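Local coordinates for cellobiose 2-epimerase (Spirochaeta thermophila DSM 6192, PDB 5ZIG), which probably catalyses the reversible epimerization of cellobiose to 4-O-beta-D-glucopyranosyl-D-mannose, at residues F102-H107 and P112-K117; N85-L90 and R139-L144; E153-D158 and E170-P175. One frame throughout, in Å; residues are numbered along the deposited sequence. Where two conformers were deposited one is given.

Contact 1 of 3, residues F102-H107 and P112-K117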
loop_
_atom_site.group_PDB
_atom_site.type_symbol
_atom_site.label_atom_id
_atom_site.label_comp_id
_atom_site.label_asym_id
_atom_site.label_seq_id
_atom_site.Cartn_x
_atom_site.Cartn_y
_atom_site.Cartn_z
ATOM N N PHE A 102 -16.439 -1.986 -8.058
ATOM C CA PHE A 102 -15.543 -1.739 -9.177
ATOM C C PHE A 102 -15.049 -3.055 -9.762
ATOM O O PHE A 102 -14.699 -3.982 -9.021
ATOM C CB PHE A 102 -14.351 -0.840 -8.735
ATOM C CG PHE A 102 -14.787 0.530 -8.277
ATOM C CD1 PHE A 102 -15.261 0.723 -6.990
ATOM C CD2 PHE A 102 -14.799 1.594 -9.149
ATOM C CE1 PHE A 102 -15.707 1.954 -6.587
ATOM C CE2 PHE A 102 -15.258 2.816 -8.751
ATOM C CZ PHE A 102 -15.706 2.998 -7.461
ATOM N N PHE A 103 -15.058 -3.134 -11.096
ATOM C CA PHE A 103 -14.454 -4.261 -11.800
ATOM C C PHE A 103 -12.948 -4.349 -11.540
ATOM O O PHE A 103 -12.275 -3.347 -11.294
ATOM C CB PHE A 103 -14.671 -4.133 -13.312
ATOM C CG PHE A 103 -16.096 -4.063 -13.730
ATOM C CD1 PHE A 103 -16.959 -5.116 -13.470
ATOM C CD2 PHE A 103 -16.574 -2.961 -14.424
ATOM C CE1 PHE A 103 -18.282 -5.048 -13.878
ATOM C CE2 PHE A 103 -17.895 -2.892 -14.833
ATOM C CZ PHE A 103 -18.744 -3.932 -14.561
ATOM N N TRP A 104 -12.413 -5.566 -11.659
ATOM C CA TRP A 104 -10.991 -5.827 -11.448
ATOM C C TRP A 104 -10.125 -5.228 -12.561
ATOM O O TRP A 104 -9.047 -4.676 -12.291
ATOM C CB TRP A 104 -10.774 -7.345 -11.344
ATOM C CG TRP A 104 -9.363 -7.733 -11.172
ATOM C CD1 TRP A 104 -8.613 -8.462 -12.044
ATOM C CD2 TRP A 104 -8.532 -7.477 -10.036
ATOM N NE1 TRP A 104 -7.349 -8.637 -11.542
ATOM C CE2 TRP A 104 -7.274 -8.051 -10.310
ATOM C CE3 TRP A 104 -8.719 -6.783 -8.826
ATOM C CZ2 TRP A 104 -6.198 -7.961 -9.429
ATOM C CZ3 TRP A 104 -7.651 -6.707 -7.938
ATOM C CH2 TRP A 104 -6.390 -7.292 -8.259
ATOM N N SER A 105 -10.578 -5.331 -13.806
ATOM C CA SER A 105 -9.786 -4.779 -14.896
ATOM C C SER A 105 -10.728 -4.477 -16.047
ATOM O O SER A 105 -11.803 -5.067 -16.159
ATOM C CB SER A 105 -8.687 -5.739 -15.352
ATOM O OG SER A 105 -9.233 -6.999 -15.707
ATOM N N VAL A 106 -10.310 -3.541 -16.893
ATOM C CA VAL A 106 -11.024 -3.240 -18.118
ATOM C C VAL A 106 -10.024 -3.169 -19.258
ATOM O O VAL A 106 -8.811 -3.113 -19.052
ATOM C CB VAL A 106 -11.871 -1.949 -18.016
ATOM C CG1 VAL A 106 -12.797 -1.974 -16.772
ATOM C CG2 VAL A 106 -10.980 -0.721 -17.991
ATOM N N HIS A 107 -10.568 -3.159 -20.472
ATOM C CA HIS A 107 -9.776 -2.978 -21.672
ATOM C C HIS A 107 -9.298 -1.537 -21.780
ATOM O O HIS A 107 -9.847 -0.647 -21.124
ATOM C CB HIS A 107 -10.605 -3.345 -22.897
ATOM C CG HIS A 107 -10.904 -4.807 -22.991
ATOM N ND1 HIS A 107 -10.092 -5.687 -23.670
ATOM C CD2 HIS A 107 -11.913 -5.548 -22.472
ATOM C CE1 HIS A 107 -10.598 -6.908 -23.584
ATOM N NE2 HIS A 107 -11.700 -6.851 -22.857
ATOM N N PRO A 112 -15.349 -3.547 -19.748
ATOM C CA PRO A 112 -14.968 -4.457 -18.660
ATOM C C PRO A 112 -14.202 -5.651 -19.210
ATOM O O PRO A 112 -14.565 -6.218 -20.242
ATOM C CB PRO A 112 -16.308 -4.869 -18.042
ATOM C CG PRO A 112 -17.224 -3.763 -18.369
ATOM C CD PRO A 112 -16.794 -3.255 -19.729
ATOM N N LEU A 113 -13.092 -5.987 -18.542
ATOM C CA LEU A 113 -12.360 -7.218 -18.824
ATOM C C LEU A 113 -12.708 -8.237 -17.743
ATOM O O LEU A 113 -13.628 -9.040 -17.919
ATOM C CB LEU A 113 -10.839 -6.969 -18.900
ATOM C CG LEU A 113 -9.985 -8.197 -19.246
ATOM C CD1 LEU A 113 -10.709 -9.137 -20.188
ATOM C CD2 LEU A 113 -8.689 -7.778 -19.898
ATOM N N SER A 114 -11.998 -8.203 -16.618
ATOM C CA SER A 114 -12.324 -9.072 -15.492
ATOM C C SER A 114 -13.390 -8.379 -14.633
ATOM O O SER A 114 -13.151 -7.316 -14.051
ATOM C CB SER A 114 -11.073 -9.405 -14.690
ATOM O OG SER A 114 -11.406 -9.994 -13.447
ATOM N N ARG A 115 -14.577 -8.975 -14.572
ATOM C CA ARG A 115 -15.722 -8.375 -13.887
ATOM C C ARG A 115 -15.832 -8.795 -12.435
ATOM O O ARG A 115 -16.754 -8.353 -11.750
ATOM C CB ARG A 115 -17.051 -8.655 -14.637
ATOM C CG ARG A 115 -17.053 -8.393 -16.176
ATOM C CD ARG A 115 -18.402 -8.804 -16.905
ATOM N NE ARG A 115 -18.592 -8.067 -18.159
ATOM C CZ ARG A 115 -19.376 -7.002 -18.280
ATOM N NH1 ARG A 115 -19.966 -6.509 -17.209
ATOM N NH2 ARG A 115 -19.522 -6.401 -19.461
ATOM N N VAL A 116 -14.943 -9.664 -11.954
ATOM C CA VAL A 116 -14.959 -10.076 -10.551
ATOM C C VAL A 116 -14.678 -8.877 -9.643
ATOM O O VAL A 116 -13.930 -7.958 -10.002
ATOM C CB VAL A 116 -13.941 -11.216 -10.338
ATOM C CG1 VAL A 116 -13.442 -11.275 -8.905
ATOM C CG2 VAL A 116 -14.567 -12.556 -10.765
ATOM N N LYS A 117 -15.329 -8.869 -8.462
ATOM C CA LYS A 117 -15.176 -7.820 -7.451
ATOM C C LYS A 117 -14.235 -8.312 -6.357
ATOM O O LYS A 117 -14.647 -9.012 -5.431
ATOM C CB LYS A 117 -16.527 -7.434 -6.861
ATOM C CG LYS A 117 -17.586 -7.243 -7.888
ATOM C CD LYS A 117 -17.141 -6.184 -8.907
ATOM C CE LYS A 117 -17.987 -4.937 -8.826
ATOM N NZ LYS A 117 -19.351 -5.118 -9.431
HETATM O O HOH W 1 -12.612 -6.056 -8.674
#
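Phe103 lies against Pro112 and Arg115, and its side chain can be followed outward atom by atom. CB sits 3.6 Å from Ser114 O. On one flank of the ring, CD1 comes within 3.5 Å of Arg115 CA, and CE1 then runs beside Arg115 CB. On the other flank CD2 and CE2 meet the proline, CE2 lying 3.7 Å from Pro112 CG, while Pro112 CB stands over the ring face in a CH-pi contact, 4.1 Å from the centroid. At the tip, CZ reaches the neighbourhood of Arg115 NH1. The arginine chain runs alongside the ring, extended from CG to NE, and its guanidinium plane is turned 78° from that of the phenyl; Pro112 CB also lies over the centre of this guanidinium, whose NH1 forms a salt bridge with Glu170. Leu113 and Ser114 both face Ser105, a classic beta bulge in the paired chains, next to the single bridge between Val106 and Pro112. Three bonds secure it: Leu113 N donates to Ser105 O at 2.9 Å, Ser105 N donates to Ser114 O at 3.3 Å, and Ser114 N donates to Ser105 OG. The first torsion (chi1 55°), which sets OG between the backbone N and the carbonyl carbon, brings that oxygen to the Ser114 amide. Trp104 N adds a weak bond to Ser114 O, and a water bridges Phe102 O and Val116 O. Beyond the bulge, Leu113 crosses His107 at about a right angle, its CD2 over one face of the imidazole, while Pro112 O lies at the ring edge, 3.5 Å from His107 CD2. At the far end, the bent chain of Lys117 brings CD to 3.3 Å from Phe102 O, and its NZ hydrogen-bonds to Arg100 O and forms a salt bridge with Asp96.

Contact 2 of 3, residues N85-L90 and R139-L144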
loop_
_atom_site.group_PDB
_atom_site.type_symbol
_atom_site.label_atom_id
_atom_site.label_comp_id
_atom_site.label_asym_id
_atom_site.label_seq_id
_atom_site.Cartn_x
_atom_site.Cartn_y
_atom_site.Cartn_z
ATOM N N ASN A 85 -8.186 12.879 -14.164
ATOM C CA ASN A 85 -8.128 11.875 -15.221
ATOM C C ASN A 85 -8.290 10.486 -14.638
ATOM O O ASN A 85 -9.076 9.674 -15.139
ATOM C CB ASN A 85 -6.813 11.972 -16.001
ATOM C CG ASN A 85 -6.657 10.843 -17.015
ATOM O OD1 ASN A 85 -7.642 10.366 -17.593
ATOM N ND2 ASN A 85 -5.428 10.404 -17.231
ATOM N N ALA A 86 -7.537 10.184 -13.582
ATOM C CA ALA A 86 -7.667 8.870 -12.973
ATOM C C ALA A 86 -9.049 8.682 -12.370
ATOM O O ALA A 86 -9.582 7.564 -12.366
ATOM C CB ALA A 86 -6.585 8.671 -11.919
ATOM N N TYR A 87 -9.660 9.761 -11.894
ATOM C CA TYR A 87 -10.971 9.637 -11.263
ATOM C C TYR A 87 -12.049 9.317 -12.299
ATOM O O TYR A 87 -12.833 8.383 -12.114
ATOM C CB TYR A 87 -11.306 10.918 -10.507
ATOM C CG TYR A 87 -12.707 10.966 -9.933
ATOM C CD1 TYR A 87 -13.059 10.209 -8.821
ATOM C CD2 TYR A 87 -13.673 11.774 -10.509
ATOM C CE1 TYR A 87 -14.318 10.268 -8.304
ATOM C CE2 TYR A 87 -14.949 11.830 -10.008
ATOM C CZ TYR A 87 -15.267 11.079 -8.906
ATOM O OH TYR A 87 -16.544 11.149 -8.410
ATOM N N ARG A 88 -12.097 10.091 -13.389
ATOM C CA ARG A 88 -13.085 9.860 -14.439
ATOM C C ARG A 88 -12.998 8.438 -14.983
ATOM O O ARG A 88 -14.028 7.797 -15.233
ATOM C CB ARG A 88 -12.896 10.873 -15.570
ATOM C CG ARG A 88 -13.195 12.314 -15.179
ATOM C CD ARG A 88 -13.121 13.243 -16.390
ATOM N NE ARG A 88 -11.781 13.271 -16.973
ATOM C CZ ARG A 88 -10.866 14.196 -16.700
ATOM N NH1 ARG A 88 -11.144 15.174 -15.854
ATOM N NH2 ARG A 88 -9.672 14.143 -17.271
ATOM N N PHE A 89 -11.777 7.927 -15.175
ATOM C CA PHE A 89 -11.614 6.561 -15.664
ATOM C C PHE A 89 -12.031 5.543 -14.618
ATOM O O PHE A 89 -12.589 4.491 -14.959
ATOM C CB PHE A 89 -10.172 6.297 -16.093
ATOM C CG PHE A 89 -10.024 5.067 -16.954
ATOM C CD1 PHE A 89 -10.372 5.096 -18.298
ATOM C CD2 PHE A 89 -9.557 3.879 -16.412
ATOM C CE1 PHE A 89 -10.255 3.950 -19.101
ATOM C CE2 PHE A 89 -9.433 2.733 -17.194
ATOM C CZ PHE A 89 -9.794 2.767 -18.549
ATOM N N LEU A 90 -11.751 5.831 -13.347
ATOM C CA LEU A 90 -12.208 4.961 -12.275
ATOM C C LEU A 90 -13.730 4.885 -12.230
ATOM O O LEU A 90 -14.301 3.813 -12.005
ATOM C CB LEU A 90 -11.671 5.456 -10.937
ATOM C CG LEU A 90 -12.148 4.625 -9.762
ATOM C CD1 LEU A 90 -11.547 3.228 -9.830
ATOM C CD2 LEU A 90 -11.818 5.357 -8.439
ATOM N N ARG A 139 -17.768 16.012 -4.190
ATOM C CA ARG A 139 -18.691 15.337 -3.280
ATOM C C ARG A 139 -19.092 13.953 -3.796
ATOM O O ARG A 139 -19.295 13.033 -2.995
ATOM C CB ARG A 139 -19.921 16.221 -3.063
ATOM C CG ARG A 139 -21.041 15.636 -2.222
ATOM C CD ARG A 139 -20.557 14.908 -0.960
ATOM N NE ARG A 139 -21.615 14.111 -0.331
ATOM C CZ ARG A 139 -22.806 14.573 0.061
ATOM N NH1 ARG A 139 -23.113 15.858 -0.040
ATOM N NH2 ARG A 139 -23.683 13.746 0.607
ATOM N N GLU A 140 -19.195 13.772 -5.115
ATOM C CA GLU A 140 -19.613 12.474 -5.639
ATOM C C GLU A 140 -18.588 11.380 -5.334
ATOM O O GLU A 140 -18.966 10.223 -5.096
ATOM C CB GLU A 140 -19.869 12.587 -7.146
ATOM C CG GLU A 140 -19.803 11.274 -7.895
ATOM C CD GLU A 140 -19.697 11.473 -9.393
ATOM O OE1 GLU A 140 -20.671 11.984 -9.992
ATOM O OE2 GLU A 140 -18.637 11.128 -9.968
ATOM N N ALA A 141 -17.292 11.731 -5.314
ATOM C CA ALA A 141 -16.252 10.757 -4.986
ATOM C C ALA A 141 -16.440 10.187 -3.583
ATOM O O ALA A 141 -16.221 8.990 -3.361
ATOM C CB ALA A 141 -14.860 11.392 -5.111
ATOM N N LEU A 142 -16.812 11.034 -2.612
ATOM C CA LEU A 142 -17.050 10.527 -1.262
ATOM C C LEU A 142 -18.308 9.661 -1.212
ATOM O O LEU A 142 -18.332 8.632 -0.527
ATOM C CB LEU A 142 -17.144 11.682 -0.255
ATOM C CG LEU A 142 -17.055 11.292 1.233
ATOM C CD1 LEU A 142 -15.660 10.790 1.586
ATOM C CD2 LEU A 142 -17.443 12.455 2.126
ATOM N N THR A 143 -19.355 10.043 -1.940
ATOM C CA THR A 143 -20.543 9.191 -1.976
ATOM C C THR A 143 -20.212 7.813 -2.542
ATOM O O THR A 143 -20.673 6.789 -2.018
ATOM C CB THR A 143 -21.649 9.879 -2.770
ATOM O OG1 THR A 143 -22.037 11.069 -2.066
ATOM C CG2 THR A 143 -22.861 8.971 -2.904
ATOM N N LEU A 144 -19.356 7.763 -3.570
ATOM C CA LEU A 144 -18.964 6.474 -4.125
ATOM C C LEU A 144 -18.123 5.672 -3.140
ATOM O O LEU A 144 -18.272 4.449 -3.040
ATOM C CB LEU A 144 -18.223 6.676 -5.444
ATOM C CG LEU A 144 -19.198 6.855 -6.610
ATOM C CD1 LEU A 144 -18.507 7.472 -7.808
ATOM C CD2 LEU A 144 -19.776 5.506 -6.973
#
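The phenol of Tyr87 donates a short hydrogen bond to Glu140, OH to OE2 at 2.6 Å. The carboxylate oxygen is met on its anti side, with the hydroxyl 24° out of the carboxylate plane, and the ring and carboxylate planes are 28° apart. The glutamate reaches across because CG stands anti to its backbone N and the chain stays extended beyond it; along the way Glu140 CG passes 3.3 Å from Tyr87 OH. The bond ties a largely buried tyrosine to a residue at the surface, and the hydroxyl is probably polarised by the acceptor's negative charge. Helix 77-94 and helix 139-156, which carry the two residues, are two of the helices of the (alpha/alpha)6 barrel, the fold of the N-acylglucosamine 2-epimerase family. Over these short segments the axes come no closer than 12.1 Å and their directions differ by 47°, too far apart for backbones to pack directly, so the tyrosine spans the gap. Helix 119-136 lies in the same neighbourhood: its Tyr132 stacks on the Tyr87 ring, and its Leu129 touches both Tyr87 and Ala141. Apolar packing across the contact is carried by Ala141, whose methyl CB comes 3.4 Å from Tyr87 CE1. Ala141 N lies 3.2 Å from Tyr87 OH, but the angle is too poor for a bond; this amide instead donates to Asp138 OD1, near the start of the helix. More loosely, Leu144 CD1 stands 4.2 Å from Tyr87 OH, one turn further along helix 139-156 than Glu140.

Contact 3 of 3, residues E153-D158 and E170-P175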
loop_
_atom_site.group_PDB
_atom_site.type_symbol
_atom_site.label_atom_id
_atom_site.label_comp_id
_atom_site.label_asym_id
_atom_site.label_seq_id
_atom_site.Cartn_x
_atom_site.Cartn_y
_atom_site.Cartn_z
ATOM N N GLU A 153 -18.967 -4.043 3.797
ATOM C CA GLU A 153 -19.545 -4.478 5.057
ATOM C C GLU A 153 -20.748 -5.382 4.808
ATOM O O GLU A 153 -20.853 -6.463 5.396
ATOM C CB GLU A 153 -19.927 -3.265 5.913
ATOM C CG GLU A 153 -18.741 -2.346 6.260
ATOM C CD GLU A 153 -17.677 -3.049 7.071
ATOM O OE1 GLU A 153 -17.977 -3.513 8.199
ATOM O OE2 GLU A 153 -16.534 -3.149 6.560
ATOM N N ASP A 154 -21.634 -4.986 3.895
ATOM C CA ASP A 154 -22.881 -5.739 3.753
ATOM C C ASP A 154 -22.669 -7.077 3.041
ATOM O O ASP A 154 -23.205 -8.104 3.478
ATOM C CB ASP A 154 -23.933 -4.877 3.043
ATOM C CG ASP A 154 -24.261 -3.581 3.819
ATOM O OD1 ASP A 154 -24.793 -2.614 3.215
ATOM O OD2 ASP A 154 -23.962 -3.521 5.036
ATOM N N ARG A 155 -21.883 -7.101 1.962
ATOM C CA ARG A 155 -21.598 -8.353 1.264
ATOM C C ARG A 155 -20.256 -8.969 1.640
ATOM O O ARG A 155 -20.141 -10.196 1.651
ATOM C CB ARG A 155 -21.632 -8.157 -0.261
ATOM C CG ARG A 155 -22.884 -7.468 -0.812
ATOM C CD ARG A 155 -24.156 -8.273 -0.547
ATOM N NE ARG A 155 -24.093 -9.620 -1.112
ATOM C CZ ARG A 155 -24.173 -10.732 -0.388
ATOM N NH1 ARG A 155 -24.326 -10.658 0.928
ATOM N NH2 ARG A 155 -24.103 -11.916 -0.974
ATOM N N GLY A 156 -19.242 -8.156 1.952
ATOM C CA GLY A 156 -17.907 -8.696 2.154
ATOM C C GLY A 156 -17.675 -9.346 3.499
ATOM O O GLY A 156 -16.895 -10.300 3.601
ATOM N N ARG A 157 -18.346 -8.865 4.544
ATOM C CA ARG A 157 -18.050 -9.341 5.890
ATOM C C ARG A 157 -18.575 -10.757 6.097
ATOM O O ARG A 157 -19.742 -11.053 5.821
ATOM C CB ARG A 157 -18.647 -8.409 6.942
ATOM C CG ARG A 157 -17.732 -7.267 7.352
ATOM C CD ARG A 157 -16.562 -7.699 8.271
ATOM N NE ARG A 157 -16.878 -8.794 9.191
ATOM C CZ ARG A 157 -17.435 -8.653 10.393
ATOM N NH1 ARG A 157 -17.768 -7.452 10.858
ATOM N NH2 ARG A 157 -17.652 -9.724 11.138
ATOM N N ASP A 158 -17.694 -11.625 6.587
ATOM C CA ASP A 158 -18.079 -12.918 7.131
ATOM C C ASP A 158 -18.541 -12.639 8.559
ATOM O O ASP A 158 -17.718 -12.429 9.450
ATOM C CB ASP A 158 -16.888 -13.871 7.076
ATOM C CG ASP A 158 -17.164 -15.223 7.735
ATOM O OD1 ASP A 158 -16.301 -16.114 7.566
ATOM O OD2 ASP A 158 -18.221 -15.417 8.399
ATOM N N GLU A 170 -19.544 -11.005 -10.020
ATOM C CA GLU A 170 -19.889 -9.659 -10.458
ATOM C C GLU A 170 -21.085 -9.102 -9.681
ATOM O O GLU A 170 -21.048 -7.958 -9.208
ATOM C CB GLU A 170 -20.157 -9.658 -11.966
ATOM C CG GLU A 170 -20.505 -8.284 -12.509
ATOM C CD GLU A 170 -20.791 -8.291 -14.000
ATOM O OE1 GLU A 170 -20.797 -9.390 -14.602
ATOM O OE2 GLU A 170 -21.017 -7.194 -14.561
ATOM N N ASP A 171 -22.135 -9.918 -9.494
ATOM C CA ASP A 171 -23.356 -9.485 -8.824
ATOM C C ASP A 171 -23.238 -9.464 -7.304
ATOM O O ASP A 171 -24.247 -9.222 -6.631
ATOM C CB ASP A 171 -24.538 -10.378 -9.247
ATOM C CG ASP A 171 -24.317 -11.857 -8.921
ATOM O OD1 ASP A 171 -23.497 -12.177 -8.027
ATOM O OD2 ASP A 171 -24.973 -12.709 -9.553
ATOM N N TRP A 172 -22.047 -9.735 -6.760
ATOM C CA TRP A 172 -21.732 -9.737 -5.326
ATOM C C TRP A 172 -22.477 -10.828 -4.562
ATOM O O TRP A 172 -22.666 -10.719 -3.338
ATOM C CB TRP A 172 -22.014 -8.376 -4.674
ATOM C CG TRP A 172 -21.040 -7.263 -4.986
ATOM C CD1 TRP A 172 -21.184 -6.302 -5.942
ATOM C CD2 TRP A 172 -19.806 -6.968 -4.306
ATOM N NE1 TRP A 172 -20.112 -5.442 -5.917
ATOM C CE2 TRP A 172 -19.260 -5.818 -4.914
ATOM C CE3 TRP A 172 -19.124 -7.550 -3.230
ATOM C CZ2 TRP A 172 -18.048 -5.256 -4.505
ATOM C CZ3 TRP A 172 -17.907 -6.978 -2.820
ATOM C CH2 TRP A 172 -17.391 -5.852 -3.463
ATOM N N SER A 173 -22.888 -11.893 -5.244
ATOM C CA SER A 173 -23.699 -12.930 -4.619
ATOM C C SER A 173 -22.884 -14.086 -4.057
ATOM O O SER A 173 -23.283 -14.676 -3.050
ATOM C CB SER A 173 -24.698 -13.505 -5.635
ATOM O OG SER A 173 -24.072 -14.429 -6.510
ATOM N N THR A 174 -21.775 -14.438 -4.703
ATOM C CA THR A 174 -21.039 -15.667 -4.441
ATOM C C THR A 174 -19.601 -15.346 -4.060
ATOM O O THR A 174 -18.864 -14.778 -4.881
ATOM C CB THR A 174 -21.075 -16.555 -5.693
ATOM O OG1 THR A 174 -22.431 -16.919 -5.979
ATOM C CG2 THR A 174 -20.209 -17.808 -5.523
ATOM N N PRO A 175 -19.149 -15.654 -2.843
ATOM C CA PRO A 175 -17.742 -15.412 -2.516
ATOM C C PRO A 175 -16.835 -16.318 -3.334
ATOM O O PRO A 175 -17.171 -17.467 -3.637
ATOM C CB PRO A 175 -17.656 -15.720 -1.011
ATOM C CG PRO A 175 -18.879 -16.543 -0.702
ATOM C CD PRO A 175 -19.930 -16.127 -1.682
#
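Two donors of Arg155 converge on the main-chain carbonyl of Trp172. NE gives the stronger bond, 2.9 Å to Trp172 O with an N-H...O angle of 135°, the donor tilted 28° from the carbonyl plane; NH2 adds a weak one to the same oxygen at 3.0 Å. Ser173 O lies at the guanidinium edge, 3.5 Å from Arg155 NH2. The arginine folds back to reach the Trp172 oxygen, bent at chi2 and chi3. Closer to the helix, Arg155 CB packs 3.9 Å from Trp172 CE3, and the side chains run antiparallel past one another, guanidinium and indole planes 65° apart. An alanine in place of Arg155 would keep this CB but remove the guanidinium, and Trp172 O would probably lose both side-chain donors, leaving the loop less firmly held to the helix. The indole NE1 hydrogen-bonds to Arg100 O. Within the loop, Asp171 OD1 accepts from Ser173 N at 2.9 Å and also from Ser173 OG. The contact thus joins the C-terminal part of helix 139-156 to a loop shaped by an Asx turn at Asp171.

Overall arrangement
Contacts 1 and 3 adjoin directly, their centres about 16 Å apart: Arg115 NH1 forms a salt bridge of 2.9 Å with Glu170 OE2, and Lys117 CB packs on Trp172 CZ2. Contact 2 touches contact 1 from the helical side, where Phe102 CE2 comes 3.5 Å from Leu90 O and Val106 CG2 meets Phe89 CZ; the centres are about 17 Å apart. Contacts 2 and 3 share helix 139-156, one near its start and the other at its end, yet their nearest atoms stay about 10 Å apart. Along the chain, contact 1 is nested within the loop closed by contact 2, and contact 3 follows both.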